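Local atomic coordinates of cyclic AMP receptor protein (Thermus thermophilus, PDB entry 4EV0), a protein that binds cyclic AMP as a homodimer and, in that state, binds DNA through a winged helix-turn-helix and activates transcription. Residues H8-P12 / E13-L17; D135-F139 / E140-N144; E178-S181 / R182-A186; V193-P197 / G198-V202. All coordinates share one frame; numbering follows the deposited sequence.

Contact 1 of 4, residues H8-P12 / E13-L17; sequences HGLAP and EEVDL
The backbone of A11 runs into the first turn of helix 12-19, and its carbonyl O starts the helical bonding: V15 N reaches A11 O at 2.9 Å, while E14 N, at the same distance from that O, makes only a weak bond because its N-H...O angle is only 123°. One residue on, D16 N donates to P12 O at 3.2 Å. A11 is thus the N-cap, with P12 as the first helical residue, where a proline has no N-H to waste.

Alanine offers no side-chain acceptor, so the capping is done in reverse by E14. Its CG lies beside its own backbone N, anti to the carbonyl carbon (chi1 -63°), and the chain then runs extended back over the start of the helix, so that OE1 takes A11 N at 3.1 Å. The N-H comes in on the anti side and 34° out of the carboxylate plane. This is one half of a capping box. The side chain of L10 lies across the glutamate, CD2 at 3.7 Å from OE1, and L10 CB meets V15 CG2 at 4.0 Å: the N'-to-N4 pair of a hydrophobic staple. F7 also touches V15, and L112 touches E14.

With an alanine in place of E14, A11 N would probably lose its protein acceptor and L10 the chain it leans on. A carboxylate folded over the amino end of a helix is favourably placed toward the helix dipole, which would probably favour its charged form, though a bound sulfate close to the side chain would oppose this.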
ATOM      1  N   HIS B   8      10.646  21.535  -6.290  1.00 66.24           N
ATOM      2  CA  HIS B   8      12.008  21.047  -6.085  1.00 71.47           C
ATOM      3  C   HIS B   8      12.847  21.098  -7.371  1.00 72.61           C
ATOM      4  O   HIS B   8      12.408  20.653  -8.426  1.00 74.11           O
ATOM      5  CB  HIS B   8      11.971  19.625  -5.506  1.00 71.55           C
ATOM      6  CG  HIS B   8      13.304  19.129  -5.038  1.00 77.07           C
ATOM      7  ND1 HIS B   8      14.241  18.589  -5.895  1.00 77.88           N
ATOM      8  CD2 HIS B   8      13.860  19.102  -3.804  1.00 79.77           C
ATOM      9  CE1 HIS B   8      15.318  18.251  -5.208  1.00 82.54           C
ATOM     10  NE2 HIS B   8      15.112  18.549  -3.937  1.00 84.31           N
ATOM     11  N   GLY B   9      14.040  21.675  -7.281  1.00 68.35           N
ATOM     12  CA  GLY B   9      14.939  21.747  -8.421  1.00 72.09           C
ATOM     13  C   GLY B   9      14.894  23.048  -9.197  1.00 75.53           C
ATOM     14  O   GLY B   9      15.798  23.328 -10.002  1.00 76.96           O
ATOM     15  N   LEU B  10      13.852  23.846  -8.968  1.00 73.60           N
ATOM     16  CA  LEU B  10      13.686  25.084  -9.720  1.00 71.87           C
ATOM     17  C   LEU B  10      14.416  26.263  -9.078  1.00 75.16           C
ATOM     18  O   LEU B  10      14.398  26.438  -7.859  1.00 77.07           O
ATOM     19  CB  LEU B  10      12.206  25.432  -9.849  1.00 70.89           C
ATOM     20  CG  LEU B  10      11.212  24.439 -10.443  1.00 67.33           C
ATOM     21  CD1 LEU B  10       9.810  25.059 -10.284  1.00 63.11           C
ATOM     22  CD2 LEU B  10      11.537  24.123 -11.904  1.00 65.85           C
ATOM     23  N   ALA B  11      15.046  27.078  -9.913  1.00 69.49           N
ATOM     24  CA  ALA B  11      15.572  28.371  -9.485  1.00 75.25           C
ATOM     25  C   ALA B  11      14.458  29.283  -8.906  1.00 73.08           C
ATOM     26  O   ALA B  11      13.273  29.076  -9.190  1.00 68.24           O
ATOM     27  CB  ALA B  11      16.290  29.041 -10.659  1.00 76.17           C
ATOM     28  N   PRO B  12      14.835  30.268  -8.067  1.00 71.81           N
ATOM     29  CA  PRO B  12      13.879  31.210  -7.450  1.00 71.39           C
ATOM     30  C   PRO B  12      12.957  31.907  -8.451  1.00 68.58           C
ATOM     31  O   PRO B  12      11.758  32.045  -8.182  1.00 66.20           O
ATOM     32  CB  PRO B  12      14.792  32.237  -6.781  1.00 76.68           C
ATOM     33  CG  PRO B  12      16.021  31.441  -6.424  1.00 80.02           C
ATOM     34  CD  PRO B  12      16.208  30.475  -7.561  1.00 75.39           C
ATOM     35  N   GLU B  13      13.526  32.328  -9.580  1.00 70.29           N
ATOM     36  CA  GLU B  13      12.789  32.959 -10.685  1.00 69.61           C
ATOM     37  C   GLU B  13      11.785  31.981 -11.298  1.00 65.78           C
ATOM     38  O   GLU B  13      10.690  32.378 -11.726  1.00 64.09           O
ATOM     39  CB  GLU B  13      13.761  33.422 -11.795  1.00 69.69           C
ATOM     40  CG  GLU B  13      14.711  34.558 -11.425  1.00 73.78           C
ATOM     41  CD  GLU B  13      15.957  34.110 -10.669  1.00 79.12           C
ATOM     42  OE1 GLU B  13      16.059  32.922 -10.282  1.00 78.91           O
ATOM     43  OE2 GLU B  13      16.845  34.955 -10.448  1.00 81.76           O
ATOM     44  N   GLU B  14      12.174  30.709 -11.342  1.00 68.03           N
ATOM     45  CA  GLU B  14      11.364  29.658 -11.949  1.00 66.16           C
ATOM     46  C   GLU B  14      10.191  29.295 -11.040  1.00 61.26           C
ATOM     47  O   GLU B  14       9.111  28.950 -11.508  1.00 59.30           O
ATOM     48  CB  GLU B  14      12.227  28.398 -12.278  1.00 67.73           C
ATOM     49  CG  GLU B  14      13.339  28.633 -13.317  1.00 69.82           C
ATOM     50  CD  GLU B  14      14.107  27.352 -13.734  1.00 74.19           C
ATOM     51  OE1 GLU B  14      14.298  26.426 -12.900  1.00 71.70           O
ATOM     52  OE2 GLU B  14      14.539  27.276 -14.914  1.00 74.89           O
ATOM     53  N   VAL B  15      10.403  29.363  -9.735  1.00 65.59           N
ATOM     54  CA  VAL B  15       9.304  29.203  -8.790  1.00 65.30           C
ATOM     55  C   VAL B  15       8.274  30.337  -8.974  1.00 66.05           C
ATOM     56  O   VAL B  15       7.063  30.100  -8.997  1.00 62.09           O
ATOM     57  CB  VAL B  15       9.822  29.174  -7.322  1.00 68.67           C
ATOM     58  CG1 VAL B  15       8.675  29.031  -6.334  1.00 65.98           C
ATOM     59  CG2 VAL B  15      10.842  28.054  -7.135  1.00 69.52           C
ATOM     60  N   ASP B  16       8.767  31.563  -9.109  1.00 80.07           N
ATOM     61  CA  ASP B  16       7.905  32.711  -9.344  1.00 80.16           C
ATOM     62  C   ASP B  16       7.114  32.515 -10.636  1.00 77.76           C
ATOM     63  O   ASP B  16       5.907  32.758 -10.695  1.00 75.54           O
ATOM     64  CB  ASP B  16       8.749  33.987  -9.422  1.00 83.31           C
ATOM     65  CG  ASP B  16       9.582  34.214  -8.170  1.00 88.84           C
ATOM     66  OD1 ASP B  16       9.210  33.679  -7.100  1.00 89.18           O
ATOM     67  OD2 ASP B  16      10.605  34.928  -8.255  1.00 92.41           O
ATOM     68  N   LEU B  17       7.811  32.047 -11.661  1.00 77.85           N
ATOM     69  CA  LEU B  17       7.202  31.751 -12.946  1.00 79.27           C
ATOM     70  C   LEU B  17       6.061  30.746 -12.794  1.00 75.06           C
ATOM     71  O   LEU B  17       4.957  30.964 -13.290  1.00 74.71           O
ATOM     72  CB  LEU B  17       8.285  31.211 -13.892  1.00 81.13           C
ATOM     73  CG  LEU B  17       8.084  31.013 -15.396  1.00 83.44           C
ATOM     74  CD1 LEU B  17       9.452  30.861 -16.057  1.00 85.82           C
ATOM     75  CD2 LEU B  17       7.236  29.789 -15.703  1.00 80.55           C
TER
HETATM   76  O   HOH W   1      17.294  25.075 -11.781  1.00 56.27           O

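Contact 2 of 4, residues D135-F139 / E140-N144; sequences DLLSF and EEARN
E141 reaches back from the first turn of helix 139-154 to L137 and S138, and its side chain can be walked atom by atom. CB sits 3.6 Å from L137 CD1. CG, beside the backbone N with chi1 -65°, lies 3.3 Å from S138 OG. CD passes the same leucine methyl at 3.9 Å, the two side chains crossing at a slant, and at the tip OE2 accepts from S138 OG. The modelled 2.4 Å from that OG to OE2 is very short, so its length is doubtful, although the two groups are clearly placed together.

S138 is the N-cap: its OG also receives E141 N, weakly, at 3.4 Å. The usual capping box would have the glutamate take the N-H of the cap residue; here it takes the hydroxyl instead. The cap stands where the chain leaves the long helix 114-135 and enters the DNA-binding domain, with R145 of the second subunit packed on E141. S138 O accepts A142 N, and L137 CD2 rests 4.0 Å from A142 CB, the apolar staple outside the cap. Replacing L137 by an alanine would probably open a gap over A142 and leave the stem of E141 without the methyl, CD1, that flanks it.

On another side of the turn, F139 CE2 lies 3.9 Å from R143 CD. The two side chains cross, the touch being made by CD and not by the guanidinium, which goes on to a salt bridge with E190; the phenyl ring also packs on R182 and A186 of helix 177-189.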
ATOM      1  N   ASP B 135       1.947  -3.830   4.573  1.00104.03           N
ATOM      2  CA  ASP B 135       2.768  -4.763   5.337  1.00105.96           C
ATOM      3  C   ASP B 135       2.672  -4.569   6.863  1.00110.08           C
ATOM      4  O   ASP B 135       3.211  -5.367   7.629  1.00113.42           O
ATOM      5  CB  ASP B 135       4.237  -4.665   4.881  1.00104.92           C
ATOM      6  CG  ASP B 135       4.439  -5.037   3.399  1.00105.07           C
ATOM      7  OD1 ASP B 135       3.766  -5.970   2.906  1.00106.46           O
ATOM      8  OD2 ASP B 135       5.284  -4.397   2.728  1.00 98.82           O
ATOM      9  N   LEU B 136       1.972  -3.525   7.302  1.00 91.08           N
ATOM     10  CA  LEU B 136       2.024  -3.095   8.706  1.00 90.27           C
ATOM     11  C   LEU B 136       1.083  -3.853   9.666  1.00 86.72           C
ATOM     12  O   LEU B 136      -0.060  -4.169   9.325  1.00 87.20           O
ATOM     13  CB  LEU B 136       1.798  -1.581   8.788  1.00 96.14           C
ATOM     14  CG  LEU B 136       1.789  -0.866  10.138  1.00 98.69           C
ATOM     15  CD1 LEU B 136       2.448   0.491   9.998  1.00107.28           C
ATOM     16  CD2 LEU B 136       0.364  -0.698  10.634  1.00 97.83           C
ATOM     17  N   LEU B 137       1.592  -4.133  10.868  1.00 87.70           N
ATOM     18  CA  LEU B 137       0.855  -4.841  11.919  1.00 82.06           C
ATOM     19  C   LEU B 137       1.410  -4.447  13.289  1.00 82.41           C
ATOM     20  O   LEU B 137       2.629  -4.320  13.447  1.00 83.41           O
ATOM     21  CB  LEU B 137       0.986  -6.357  11.729  1.00 78.99           C
ATOM     22  CG  LEU B 137       0.409  -7.311  12.791  1.00 73.25           C
ATOM     23  CD1 LEU B 137      -1.126  -7.290  12.829  1.00 72.08           C
ATOM     24  CD2 LEU B 137       0.928  -8.733  12.579  1.00 65.87           C
ATOM     25  N   SER B 138       0.525  -4.259  14.271  1.00 65.03           N
ATOM     26  CA  SER B 138       0.930  -3.867  15.627  1.00 64.90           C
ATOM     27  C   SER B 138       1.820  -4.920  16.282  1.00 62.03           C
ATOM     28  O   SER B 138       1.726  -6.110  15.961  1.00 57.36           O
ATOM     29  CB  SER B 138      -0.293  -3.615  16.514  1.00 67.13           C
ATOM     30  OG  SER B 138      -1.045  -4.798  16.723  1.00 62.57           O
ATOM     31  N   PHE B 139       2.686  -4.486  17.194  1.00 74.94           N
ATOM     32  CA  PHE B 139       3.552  -5.416  17.901  1.00 70.36           C
ATOM     33  C   PHE B 139       2.719  -6.444  18.646  1.00 67.95           C
ATOM     34  O   PHE B 139       3.019  -7.638  18.633  1.00 65.04           O
ATOM     35  CB  PHE B 139       4.459  -4.695  18.892  1.00 75.32           C
ATOM     36  CG  PHE B 139       5.225  -5.631  19.789  1.00 74.09           C
ATOM     37  CD1 PHE B 139       6.447  -6.147  19.390  1.00 72.19           C
ATOM     38  CD2 PHE B 139       4.715  -6.009  21.028  1.00 75.83           C
ATOM     39  CE1 PHE B 139       7.149  -7.010  20.211  1.00 71.28           C
ATOM     40  CE2 PHE B 139       5.412  -6.878  21.855  1.00 73.63           C
ATOM     41  CZ  PHE B 139       6.627  -7.373  21.447  1.00 72.60           C
ATOM     42  N   GLU B 140       1.675  -5.962  19.301  1.00 69.84           N
ATOM     43  CA  GLU B 140       0.822  -6.803  20.122  1.00 69.72           C
ATOM     44  C   GLU B 140       0.232  -8.002  19.367  1.00 64.65           C
ATOM     45  O   GLU B 140       0.309  -9.143  19.836  1.00 62.19           O
ATOM     46  CB  GLU B 140      -0.298  -5.951  20.713  1.00 75.07           C
ATOM     47  CG  GLU B 140      -1.403  -6.741  21.390  1.00 73.70           C
ATOM     48  CD  GLU B 140      -2.681  -5.919  21.576  1.00 82.57           C
ATOM     49  OE1 GLU B 140      -2.917  -4.974  20.774  1.00 82.47           O
ATOM     50  OE2 GLU B 140      -3.449  -6.222  22.523  1.00 81.17           O
ATOM     51  N   GLU B 141      -0.367  -7.736  18.208  1.00 50.22           N
ATOM     52  CA  GLU B 141      -0.949  -8.791  17.390  1.00 48.00           C
ATOM     53  C   GLU B 141       0.140  -9.689  16.768  1.00 44.60           C
ATOM     54  O   GLU B 141      -0.039 -10.915  16.641  1.00 40.47           O
ATOM     55  CB  GLU B 141      -1.811  -8.193  16.294  1.00 47.24           C
ATOM     56  CG  GLU B 141      -3.025  -7.451  16.784  1.00 54.81           C
ATOM     57  CD  GLU B 141      -3.592  -6.517  15.725  1.00 57.42           C
ATOM     58  OE1 GLU B 141      -4.727  -6.771  15.267  1.00 55.22           O
ATOM     59  OE2 GLU B 141      -2.894  -5.546  15.349  1.00 60.92           O
ATOM     60  N   ALA B 142       1.262  -9.078  16.397  1.00 45.70           N
ATOM     61  CA  ALA B 142       2.417  -9.842  15.957  1.00 45.25           C
ATOM     62  C   ALA B 142       2.801 -10.872  17.036  1.00 41.73           C
ATOM     63  O   ALA B 142       3.063 -12.024  16.731  1.00 37.74           O
ATOM     64  CB  ALA B 142       3.592  -8.903  15.613  1.00 45.74           C
ATOM     65  N   ARG B 143       2.775 -10.452  18.295  1.00 47.71           N
ATOM     66  CA  ARG B 143       3.125 -11.312  19.421  1.00 49.69           C
ATOM     67  C   ARG B 143       2.217 -12.548  19.511  1.00 47.56           C
ATOM     68  O   ARG B 143       2.702 -13.677  19.560  1.00 46.17           O
ATOM     69  CB  ARG B 143       3.076 -10.491  20.710  1.00 55.14           C
ATOM     70  CG  ARG B 143       3.498 -11.234  21.942  1.00 56.41           C
ATOM     71  CD  ARG B 143       3.909 -10.251  23.039  1.00 62.16           C
ATOM     72  NE  ARG B 143       4.073 -10.930  24.321  1.00 64.96           N
ATOM     73  CZ  ARG B 143       3.077 -11.131  25.178  1.00 68.81           C
ATOM     74  NH1 ARG B 143       1.856 -10.682  24.886  1.00 67.13           N
ATOM     75  NH2 ARG B 143       3.302 -11.769  26.325  1.00 71.71           N
ATOM     76  N   ASN B 144       0.902 -12.324  19.507  1.00 52.05           N
ATOM     77  CA  ASN B 144      -0.086 -13.402  19.425  1.00 50.10           C
ATOM     78  C   ASN B 144       0.182 -14.374  18.266  1.00 46.59           C
ATOM     79  O   ASN B 144       0.163 -15.591  18.436  1.00 46.84           O
ATOM     80  CB  ASN B 144      -1.495 -12.828  19.210  1.00 51.17           C
ATOM     81  CG  ASN B 144      -1.928 -11.854  20.308  1.00 53.74           C
ATOM     82  OD1 ASN B 144      -2.444 -10.773  20.017  1.00 56.83           O
ATOM     83  ND2 ASN B 144      -1.745 -12.245  21.562  1.00 57.29           N
TER

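Contact 3 of 4, residues E178-S181 / R182-A186; sequences ETVS and RVLHA
V180 holds CG1 anti to its backbone N (chi1 156°), and L184, one turn later, swings CG beside its own N (chi1 -77°); the two side chains therefore run alongside each other, CG1 of V180 reaching CD1 of L184 at 3.7 Å. R182 is extended as far as CD and then bends, which carries its guanidinium back along the helix until NH1 lies 3.9 Å from T179 CG2, the two chains crossing. E178 is too far to pair with it: OE2 of the glutamate stays 5.7 Å from NE of R182.

All this sits on helix 177-189, the second helix of the predicted helix-turn-helix, the one that in CRP-family proteins enters the major groove. V180, V183 and L184 form its buried side, V180 and L184 on H166 of helix 166-173, V180 and V183 on V146 of helix 139-154, while R182, S181 and H185 lie on more open ground. Four consecutive backbone bonds carry the turn, the shortest from V183 N to T179 O at 2.7 Å.

S181 O accepts H185 N at 2.9 Å, and the H185 ring comes obliquely past that same O, CD2 nearest. The hydroxyl of S181 turns to H166 ND1, and that of T179 pairs with S176 OG.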
ATOM      1  N   GLU B 178      12.085  -9.898  10.659  1.00 74.57           N
ATOM      2  CA  GLU B 178      12.478  -8.914  11.662  1.00 77.84           C
ATOM      3  C   GLU B 178      11.536  -8.865  12.863  1.00 74.48           C
ATOM      4  O   GLU B 178      11.986  -8.768  14.003  1.00 76.44           O
ATOM      5  CB  GLU B 178      12.616  -7.515  11.063  1.00 83.69           C
ATOM      6  CG  GLU B 178      13.101  -6.489  12.087  1.00 90.08           C
ATOM      7  CD  GLU B 178      13.015  -5.056  11.584  1.00102.66           C
ATOM      8  OE1 GLU B 178      12.510  -4.846  10.457  1.00100.80           O
ATOM      9  OE2 GLU B 178      13.450  -4.144  12.324  1.00108.45           O
ATOM     10  N   THR B 179      10.231  -8.921  12.621  1.00 81.00           N
ATOM     11  CA  THR B 179       9.297  -8.851  13.744  1.00 79.24           C
ATOM     12  C   THR B 179       9.269 -10.163  14.534  1.00 74.00           C
ATOM     13  O   THR B 179       9.046 -10.150  15.746  1.00 74.39           O
ATOM     14  CB  THR B 179       7.864  -8.387  13.341  1.00 80.48           C
ATOM     15  OG1 THR B 179       7.421  -9.093  12.178  1.00 78.00           O
ATOM     16  CG2 THR B 179       7.844  -6.883  13.064  1.00 83.77           C
ATOM     17  N   VAL B 180       9.516 -11.285  13.854  1.00 46.55           N
ATOM     18  CA  VAL B 180       9.660 -12.567  14.531  1.00 44.16           C
ATOM     19  C   VAL B 180      10.827 -12.521  15.515  1.00 46.47           C
ATOM     20  O   VAL B 180      10.710 -13.011  16.652  1.00 45.68           O
ATOM     21  CB  VAL B 180       9.808 -13.771  13.547  1.00 42.13           C
ATOM     22  CG1 VAL B 180      10.518 -14.954  14.225  1.00 41.64           C
ATOM     23  CG2 VAL B 180       8.438 -14.213  13.023  1.00 37.53           C
ATOM     24  N   SER B 181      11.934 -11.907  15.097  1.00 51.27           N
ATOM     25  CA  SER B 181      13.081 -11.787  15.993  1.00 55.34           C
ATOM     26  C   SER B 181      12.733 -10.858  17.144  1.00 57.24           C
ATOM     27  O   SER B 181      13.063 -11.136  18.293  1.00 60.36           O
ATOM     28  CB  SER B 181      14.343 -11.305  15.266  1.00 58.98           C
ATOM     29  OG  SER B 181      14.726 -12.222  14.259  1.00 55.96           O
ATOM     30  N   ARG B 182      12.055  -9.762  16.830  1.00 58.92           N
ATOM     31  CA  ARG B 182      11.609  -8.828  17.858  1.00 61.83           C
ATOM     32  C   ARG B 182      10.712  -9.523  18.879  1.00 58.29           C
ATOM     33  O   ARG B 182      10.889  -9.365  20.083  1.00 60.65           O
ATOM     34  CB  ARG B 182      10.865  -7.650  17.230  1.00 63.51           C
ATOM     35  CG  ARG B 182      11.741  -6.702  16.423  1.00 72.65           C
ATOM     36  CD  ARG B 182      10.909  -5.534  15.864  1.00 78.02           C
ATOM     37  NE  ARG B 182      10.222  -4.788  16.925  1.00 80.17           N
ATOM     38  CZ  ARG B 182       9.134  -4.042  16.738  1.00 85.24           C
ATOM     39  NH1 ARG B 182       8.596  -3.950  15.524  1.00 83.50           N
ATOM     40  NH2 ARG B 182       8.579  -3.396  17.764  1.00 83.46           N
ATOM     41  N   VAL B 183       9.752 -10.295  18.383  1.00 43.92           N
ATOM     42  CA  VAL B 183       8.835 -11.026  19.249  1.00 43.58           C
ATOM     43  C   VAL B 183       9.532 -12.104  20.072  1.00 45.08           C
ATOM     44  O   VAL B 183       9.284 -12.240  21.271  1.00 46.61           O
ATOM     45  CB  VAL B 183       7.687 -11.675  18.446  1.00 41.39           C
ATOM     46  CG1 VAL B 183       6.906 -12.660  19.329  1.00 39.67           C
ATOM     47  CG2 VAL B 183       6.768 -10.602  17.882  1.00 41.50           C
ATOM     48  N   LEU B 184      10.413 -12.864  19.427  1.00 49.43           N
ATOM     49  CA  LEU B 184      11.163 -13.907  20.117  1.00 49.67           C
ATOM     50  C   LEU B 184      12.055 -13.342  21.213  1.00 54.07           C
ATOM     51  O   LEU B 184      12.205 -13.950  22.272  1.00 56.22           O
ATOM     52  CB  LEU B 184      11.989 -14.715  19.124  1.00 46.81           C
ATOM     53  CG  LEU B 184      11.189 -15.725  18.311  1.00 44.74           C
ATOM     54  CD1 LEU B 184      12.083 -16.383  17.271  1.00 42.48           C
ATOM     55  CD2 LEU B 184      10.568 -16.762  19.260  1.00 46.09           C
ATOM     56  N   HIS B 185      12.638 -12.176  20.977  1.00 72.70           N
ATOM     57  CA  HIS B 185      13.460 -11.573  22.016  1.00 78.32           C
ATOM     58  C   HIS B 185      12.619 -11.127  23.217  1.00 80.17           C
ATOM     59  O   HIS B 185      13.025 -11.317  24.364  1.00 84.75           O
ATOM     60  CB  HIS B 185      14.366 -10.477  21.448  1.00 80.53           C
ATOM     61  CG  HIS B 185      15.522 -11.026  20.664  1.00 85.32           C
ATOM     62  ND1 HIS B 185      16.550 -11.737  21.255  1.00 85.52           N
ATOM     63  CD2 HIS B 185      15.796 -11.005  19.337  1.00 84.09           C
ATOM     64  CE1 HIS B 185      17.415 -12.110  20.328  1.00 86.08           C
ATOM     65  NE2 HIS B 185      16.981 -11.680  19.156  1.00 85.20           N
ATOM     66  N   ALA B 186      11.430 -10.588  22.951  1.00 56.47           N
ATOM     67  CA  ALA B 186      10.477 -10.280  24.020  1.00 59.31           C
ATOM     68  C   ALA B 186       9.984 -11.544  24.748  1.00 58.22           C
ATOM     69  O   ALA B 186       9.871 -11.551  25.976  1.00 61.82           O
ATOM     70  CB  ALA B 186       9.311  -9.469  23.489  1.00 56.63           C
TER

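Contact 4 of 4, residues V193-P197 / G198-V202; sequences VRLGP and GTVEV
R194 and E201 face each other as an antiparallel hydrogen-bonded pair, and both backbone groups of each are spent on the other: R194 N donates to E201 O at 2.6 Å, E201 N to R194 O at 2.8 Å, each donor in the carbonyl plane. E201 O also has V193 CA beside it, a CA-H...O contact of 3.1 Å. Toward the tip, G196 N gives to T199 O at 3.0 Å, and T199 N to G196 O at 2.9 Å, though from well above that carbonyl's plane.

That last bond closes a type II turn with P197 and G198 at its corners; glycine suits the second, where phi is +67°, and a CB on G196 would strike T199 OG1. The hairpin is the wing of the winged helix-turn-helix. Strand 199-202 is the middle one of three; V200 and V202, in non-hydrogen-bonded pairs with L195 and V193, make their backbone bonds on the other edge with F162 and P160, and G198 in the turn bonds I164.

The side chains of R194 and E201 run alongside each other without a salt bridge: NH1 of the arginine is 4.7 Å from OE1 of the glutamate, and the two planes are 75° apart. E201 OE2 is paired with R203 instead. The other face is apolar, where L195 CD2 meets V200 CG2 at 3.9 Å and V193 packs with V200 onto L150.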
ATOM      1  N   VAL B 193      10.331 -18.546  26.155  1.00 57.39           N
ATOM      2  CA  VAL B 193      11.136 -19.335  25.239  1.00 55.83           C
ATOM      3  C   VAL B 193      12.621 -19.129  25.520  1.00 58.20           C
ATOM      4  O   VAL B 193      13.018 -18.119  26.113  1.00 59.97           O
ATOM      5  CB  VAL B 193      10.866 -18.966  23.754  1.00 50.89           C
ATOM      6  CG1 VAL B 193       9.373 -19.000  23.444  1.00 49.52           C
ATOM      7  CG2 VAL B 193      11.431 -17.596  23.423  1.00 49.35           C
ATOM      8  N   ARG B 194      13.436 -20.091  25.096  1.00 57.09           N
ATOM      9  CA  ARG B 194      14.880 -19.948  25.151  1.00 58.89           C
ATOM     10  C   ARG B 194      15.450 -20.070  23.738  1.00 55.35           C
ATOM     11  O   ARG B 194      15.096 -20.985  22.992  1.00 53.08           O
ATOM     12  CB  ARG B 194      15.499 -20.996  26.080  1.00 64.84           C
ATOM     13  CG  ARG B 194      17.019 -21.087  25.970  1.00 69.55           C
ATOM     14  CD  ARG B 194      17.608 -21.958  27.061  1.00 75.55           C
ATOM     15  NE  ARG B 194      17.340 -21.382  28.376  1.00 80.71           N
ATOM     16  CZ  ARG B 194      17.462 -22.048  29.519  1.00 85.74           C
ATOM     17  NH1 ARG B 194      17.839 -23.323  29.498  1.00 85.78           N
ATOM     18  NH2 ARG B 194      17.199 -21.443  30.677  1.00 86.42           N
ATOM     19  N   LEU B 195      16.332 -19.148  23.370  1.00 58.57           N
ATOM     20  CA  LEU B 195      16.889 -19.131  22.019  1.00 57.27           C
ATOM     21  C   LEU B 195      18.318 -19.630  21.976  1.00 60.10           C
ATOM     22  O   LEU B 195      19.086 -19.484  22.934  1.00 63.50           O
ATOM     23  CB  LEU B 195      16.842 -17.718  21.431  1.00 54.14           C
ATOM     24  CG  LEU B 195      15.497 -16.995  21.507  1.00 53.00           C
ATOM     25  CD1 LEU B 195      15.633 -15.562  21.002  1.00 51.81           C
ATOM     26  CD2 LEU B 195      14.441 -17.757  20.714  1.00 49.11           C
ATOM     27  N   GLY B 196      18.674 -20.216  20.843  1.00 55.96           N
ATOM     28  CA  GLY B 196      20.047 -20.596  20.596  1.00 57.84           C
ATOM     29  C   GLY B 196      20.282 -20.549  19.106  1.00 58.22           C
ATOM     30  O   GLY B 196      19.345 -20.286  18.339  1.00 54.86           O
ATOM     31  N   PRO B 197      21.528 -20.804  18.683  1.00 59.95           N
ATOM     32  CA  PRO B 197      21.900 -20.859  17.265  1.00 57.93           C
ATOM     33  C   PRO B 197      20.981 -21.806  16.490  1.00 55.62           C
ATOM     34  O   PRO B 197      21.104 -23.030  16.609  1.00 56.84           O
ATOM     35  CB  PRO B 197      23.325 -21.419  17.305  1.00 62.90           C
ATOM     36  CG  PRO B 197      23.846 -20.988  18.639  1.00 66.64           C
ATOM     37  CD  PRO B 197      22.672 -21.066  19.572  1.00 63.70           C
ATOM     38  N   GLY B 198      20.056 -21.231  15.724  1.00 56.99           N
ATOM     39  CA  GLY B 198      19.099 -22.008  14.958  1.00 55.42           C
ATOM     40  C   GLY B 198      18.067 -22.801  15.758  1.00 56.90           C
ATOM     41  O   GLY B 198      17.505 -23.764  15.223  1.00 55.41           O
ATOM     42  N   THR B 199      17.803 -22.407  17.013  1.00 49.87           N
ATOM     43  CA  THR B 199      16.839 -23.119  17.856  1.00 49.39           C
ATOM     44  C   THR B 199      15.941 -22.223  18.721  1.00 49.93           C
ATOM     45  O   THR B 199      16.361 -21.177  19.256  1.00 50.08           O
ATOM     46  CB  THR B 199      17.514 -24.148  18.819  1.00 56.20           C
ATOM     47  OG1 THR B 199      18.340 -23.459  19.766  1.00 58.00           O
ATOM     48  CG2 THR B 199      18.333 -25.212  18.069  1.00 56.62           C
ATOM     49  N   VAL B 200      14.695 -22.661  18.871  1.00 47.41           N
ATOM     50  CA  VAL B 200      13.783 -22.049  19.801  1.00 47.50           C
ATOM     51  C   VAL B 200      13.234 -23.132  20.721  1.00 50.67           C
ATOM     52  O   VAL B 200      12.646 -24.111  20.260  1.00 51.20           O
ATOM     53  CB  VAL B 200      12.613 -21.350  19.086  1.00 43.01           C
ATOM     54  CG1 VAL B 200      11.718 -20.649  20.107  1.00 42.91           C
ATOM     55  CG2 VAL B 200      13.135 -20.354  18.056  1.00 39.84           C
ATOM     56  N   GLU B 201      13.445 -22.963  22.019  1.00 50.92           N
ATOM     57  CA  GLU B 201      12.913 -23.891  23.002  1.00 56.02           C
ATOM     58  C   GLU B 201      11.805 -23.223  23.822  1.00 57.80           C
ATOM     59  O   GLU B 201      12.011 -22.177  24.439  1.00 56.76           O
ATOM     60  CB  GLU B 201      14.031 -24.398  23.912  1.00 61.78           C
ATOM     61  CG  GLU B 201      13.551 -24.995  25.243  1.00 69.10           C
ATOM     62  CD  GLU B 201      14.687 -25.613  26.067  1.00 74.62           C
ATOM     63  OE1 GLU B 201      15.877 -25.362  25.755  1.00 74.16           O
ATOM     64  OE2 GLU B 201      14.384 -26.358  27.028  1.00 78.75           O
ATOM     65  N   VAL B 202      10.624 -23.827  23.804  1.00 51.30           N
ATOM     66  CA  VAL B 202       9.505 -23.373  24.612  1.00 51.09           C
ATOM     67  C   VAL B 202       9.705 -23.856  26.053  1.00 57.34           C
ATOM     68  O   VAL B 202      10.004 -25.032  26.278  1.00 61.04           O
ATOM     69  CB  VAL B 202       8.188 -23.921  24.039  1.00 49.42           C
ATOM     70  CG1 VAL B 202       6.974 -23.474  24.882  1.00 49.46           C
ATOM     71  CG2 VAL B 202       8.055 -23.506  22.573  1.00 42.61           C
TER

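Contact 1 stands apart in the cyclic-nucleotide-binding domain, its centre 45 Å from that of contact 2 and 59 Å from that of contact 4, across the chain's centre. Of the other three, in the DNA-binding domain, contact 3 touches both of the others, while contacts 2 and 4 stay about 9 Å apart at their nearest atoms. Contacts 2 and 3 have centres 11 Å apart and meet where F139 CD1 packs 3.8 Å from R182 NH2; contacts 3 and 4, 12 Å between centres, join through L195 CD1 against H185 ND1 at 3.9 Å. None of the four lies at the cyclic AMP pocket. Sulfate ions near E14, S181 and G198 are probably from the crystallisation liquor.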